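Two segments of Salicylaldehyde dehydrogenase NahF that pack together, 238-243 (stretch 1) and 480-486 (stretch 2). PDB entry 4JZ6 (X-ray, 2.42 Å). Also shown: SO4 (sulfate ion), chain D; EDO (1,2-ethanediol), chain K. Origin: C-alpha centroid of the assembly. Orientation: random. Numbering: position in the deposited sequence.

Stretch 1 (238-243) IRRINF
Stretch 2, residues 480-486: IDEFTEL

Packing of residues 238-243 against residues 480-486 of salicylaldehyde dehydrogenase NahF, two stretches of one chain whose touching residues lie at least 241 positions apart in sequence. Stretch 1 leaves a loop at Ile 238 (phi/psi -75/120) and Arg 239 (-97/-43), then runs extended through Arg 240 (-137/163), Ile 241 (-134/131), Asn 242 (-113/132) and Phe 243 (-127/131), with Ile 241 to Phe 243 in a strand that continues later in the chain. Stretch 2 begins in a weakly bonded helix that starts earlier in the chain, with Ile 480 (-63/-45), Asp 481 (-62/-24) and Glu 482 (-69/-29), turns at Phe 483 (-126/32), and extends through Thr 484 (-135/153), Glu 485 (-90/130) and Leu 486 (-99/116). The turn is held by Phe 483 N donating to Ile 480 O (3.1 Å) and by Thr 484 OG1 (chi1 p) donating to the same Ile 480 O (2.9 Å). The two stretches run in roughly opposite directions. No backbone-to-backbone hydrogen bond joins them; their closest CA atoms, Arg 240 CA and Phe 483 CA, stand 7.9 Å apart, so side chains span the gap. The contact buries 292 Å², both sides summed.

Arg 240 points toward stretch 2, bonds to its backbone carbonyls, and has the largest covered area of any residue here. Its m, t, t rotamer with chi4 -178° is nearly fully extended, which carries the guanidinium to the turn, where the carbonyls of Asp 481, Glu 482 and Thr 484 gather round NH1. Arg 240 NH1 makes its best-angled bond to Glu 482 O (3.1 Å, 159°), and weak ones to Asp 481 O (3.3 Å) and Thr 484 O (2.9 Å); Arg 240 NH2 adds a weak bond to Thr 484 O (3.2 Å). The Asp 481 and Glu 482 carbonyls lie at the guanidinium edge, near its plane.

Two salt bridges join Glu 485 to the arginines. Glu 485 (m, m, chi3 -7°) leaves its backbone sideways, but its carboxylate comes nearer and meets both, Arg 240 NH2 to Glu 485 OE1 at 3.2 Å and Arg 239 NH2 to Glu 485 OE2 at 3.1 Å. Arg 239 folds through m, m, m with chi4 -83° to reach it.

A sulfate, probably from the crystallisation liquor, accepts hydrogen bonds from Arg 239 NH2 to O3 (2.9 Å), Arg 240 NE to O4 (2.6 Å) and Arg 240 NH2 to O2 (3.2 Å). Sulfate O2 is also 2.7 Å from Glu 485 OE2, close enough that an acid group probably holds a proton there. Water 1 accepts from Leu 486 N (2.6 Å) and weakly from Arg 240 NH2 (3.5 Å), linking the stretches.

Phe 483 (chi1 -53°, chi2 -62°) starts away from stretch 1, yet its ring end comes nearer. Phe 483 CE1 lies 4.2 Å from Asn 242 ND2, the amide approaching the ring obliquely. Asn 242 (chi1 p, chi2 102°) points toward stretch 2, whereas Ile 241 (chi1 m) points away, the alternation expected of a strand.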

# COMPACT_ATOMS: atom_id res chain seq x y z
N ILE A 238 -11.01 6.57 -11.60
CA ILE A 238 -9.74 5.90 -11.32
C ILE A 238 -9.64 5.45 -9.85
O ILE A 238 -9.71 6.27 -8.93
CB ILE A 238 -8.55 6.82 -11.67
CG1 ILE A 238 -8.45 6.99 -13.19
CG2 ILE A 238 -7.26 6.27 -11.10
CD1 ILE A 238 -8.36 5.68 -13.93
N ARG A 239 -9.47 4.15 -9.63
CA ARG A 239 -9.52 3.61 -8.28
C ARG A 239 -8.15 3.43 -7.64
O ARG A 239 -7.96 3.74 -6.47
CB ARG A 239 -10.29 2.29 -8.26
CG ARG A 239 -11.76 2.44 -8.63
CD ARG A 239 -12.53 3.15 -7.52
NE ARG A 239 -12.39 2.46 -6.24
CZ ARG A 239 -13.12 1.40 -5.87
NH1 ARG A 239 -14.05 0.92 -6.69
NH2 ARG A 239 -12.92 0.84 -4.69
N ARG A 240 -7.19 2.90 -8.41
CA ARG A 240 -5.83 2.74 -7.93
C ARG A 240 -4.84 3.16 -9.00
O ARG A 240 -5.19 3.30 -10.18
CB ARG A 240 -5.55 1.29 -7.49
CG ARG A 240 -6.31 0.88 -6.23
CD ARG A 240 -6.09 -0.59 -5.87
NE ARG A 240 -6.96 -1.00 -4.78
CZ ARG A 240 -6.97 -2.21 -4.22
NH1 ARG A 240 -6.14 -3.16 -4.64
NH2 ARG A 240 -7.82 -2.48 -3.22
N ILE A 241 -3.59 3.39 -8.59
CA ILE A 241 -2.57 3.90 -9.50
C ILE A 241 -1.28 3.11 -9.33
O ILE A 241 -0.82 2.90 -8.21
CB ILE A 241 -2.26 5.38 -9.21
CG1 ILE A 241 -3.54 6.22 -9.29
CG2 ILE A 241 -1.24 5.91 -10.19
CD1 ILE A 241 -3.83 6.98 -8.03
N ASN A 242 -0.71 2.67 -10.45
CA ASN A 242 0.66 2.17 -10.44
C ASN A 242 1.55 3.12 -11.24
O ASN A 242 1.19 3.54 -12.35
CB ASN A 242 0.75 0.73 -10.97
CG ASN A 242 0.28 0.60 -12.41
OD1 ASN A 242 1.08 0.51 -13.33
ND2 ASN A 242 -1.03 0.59 -12.60
N PHE A 243 2.68 3.48 -10.66
CA PHE A 243 3.62 4.38 -11.31
C PHE A 243 5.02 3.80 -11.34
O PHE A 243 5.54 3.35 -10.32
CB PHE A 243 3.67 5.73 -10.60
CG PHE A 243 4.69 6.67 -11.18
CD1 PHE A 243 4.36 7.48 -12.26
CD2 PHE A 243 5.98 6.73 -10.66
CE1 PHE A 243 5.30 8.34 -12.80
CE2 PHE A 243 6.92 7.59 -11.19
CZ PHE A 243 6.58 8.40 -12.27
N ILE A 480 -1.23 -9.77 -7.15
CA ILE A 480 -2.68 -9.96 -7.11
C ILE A 480 -3.37 -9.01 -6.14
O ILE A 480 -4.39 -8.41 -6.47
CB ILE A 480 -3.05 -11.41 -6.74
CG1 ILE A 480 -2.55 -12.36 -7.83
CG2 ILE A 480 -4.56 -11.55 -6.57
CD1 ILE A 480 -2.74 -13.82 -7.48
N ASP A 481 -2.81 -8.86 -4.96
CA ASP A 481 -3.37 -7.96 -3.96
C ASP A 481 -3.38 -6.52 -4.45
O ASP A 481 -4.18 -5.70 -4.00
CB ASP A 481 -2.59 -8.06 -2.66
CG ASP A 481 -3.12 -7.13 -1.59
OD1 ASP A 481 -4.11 -7.49 -0.92
OD2 ASP A 481 -2.55 -6.02 -1.44
N GLU A 482 -2.49 -6.21 -5.39
CA GLU A 482 -2.39 -4.85 -5.90
C GLU A 482 -3.61 -4.46 -6.72
O GLU A 482 -3.98 -3.29 -6.79
CB GLU A 482 -1.14 -4.70 -6.75
CG GLU A 482 0.12 -5.06 -6.02
CD GLU A 482 0.51 -3.99 -5.01
OE1 GLU A 482 -0.13 -2.92 -5.02
OE2 GLU A 482 1.46 -4.24 -4.24
N PHE A 483 -4.24 -5.45 -7.35
CA PHE A 483 -5.33 -5.17 -8.27
C PHE A 483 -6.58 -5.95 -7.92
O PHE A 483 -7.37 -6.31 -8.80
CB PHE A 483 -4.91 -5.44 -9.71
CG PHE A 483 -3.65 -4.73 -10.11
CD1 PHE A 483 -3.60 -3.35 -10.12
CD2 PHE A 483 -2.52 -5.45 -10.47
CE1 PHE A 483 -2.44 -2.69 -10.48
CE2 PHE A 483 -1.35 -4.79 -10.84
CZ PHE A 483 -1.31 -3.41 -10.84
N THR A 484 -6.77 -6.21 -6.63
CA THR A 484 -7.99 -6.85 -6.16
C THR A 484 -8.54 -6.16 -4.93
O THR A 484 -7.79 -5.54 -4.17
CB THR A 484 -7.79 -8.35 -5.84
OG1 THR A 484 -6.78 -8.51 -4.83
CG2 THR A 484 -7.41 -9.13 -7.10
N GLU A 485 -9.85 -6.26 -4.75
CA GLU A 485 -10.47 -5.91 -3.49
C GLU A 485 -10.48 -7.17 -2.66
O GLU A 485 -10.89 -8.23 -3.14
CB GLU A 485 -11.91 -5.43 -3.68
CG GLU A 485 -12.07 -4.13 -4.44
CD GLU A 485 -11.41 -2.94 -3.75
OE1 GLU A 485 -10.93 -3.10 -2.60
OE2 GLU A 485 -11.38 -1.85 -4.36
N LEU A 486 -10.01 -7.07 -1.42
CA LEU A 486 -10.12 -8.18 -0.48
C LEU A 486 -11.32 -7.91 0.42
O LEU A 486 -11.34 -6.93 1.16
CB LEU A 486 -8.85 -8.34 0.36
CG LEU A 486 -8.90 -9.45 1.42
CD1 LEU A 486 -8.96 -10.82 0.76
CD2 LEU A 486 -7.71 -9.35 2.35
S SO4 D . -9.52 0.87 -3.14
O1 SO4 D . -8.48 1.36 -2.25
O2 SO4 D . -10.07 -0.36 -2.59
O3 SO4 D . -10.58 1.87 -3.27
O4 SO4 D . -8.95 0.61 -4.46
C1 EDO K . -6.09 -3.93 0.83
O1 EDO K . -5.84 -2.54 0.54
C2 EDO K . -4.81 -4.62 1.28
O2 EDO K . -4.96 -6.05 1.24
O HOH W 1 -8.48 -4.98 -0.88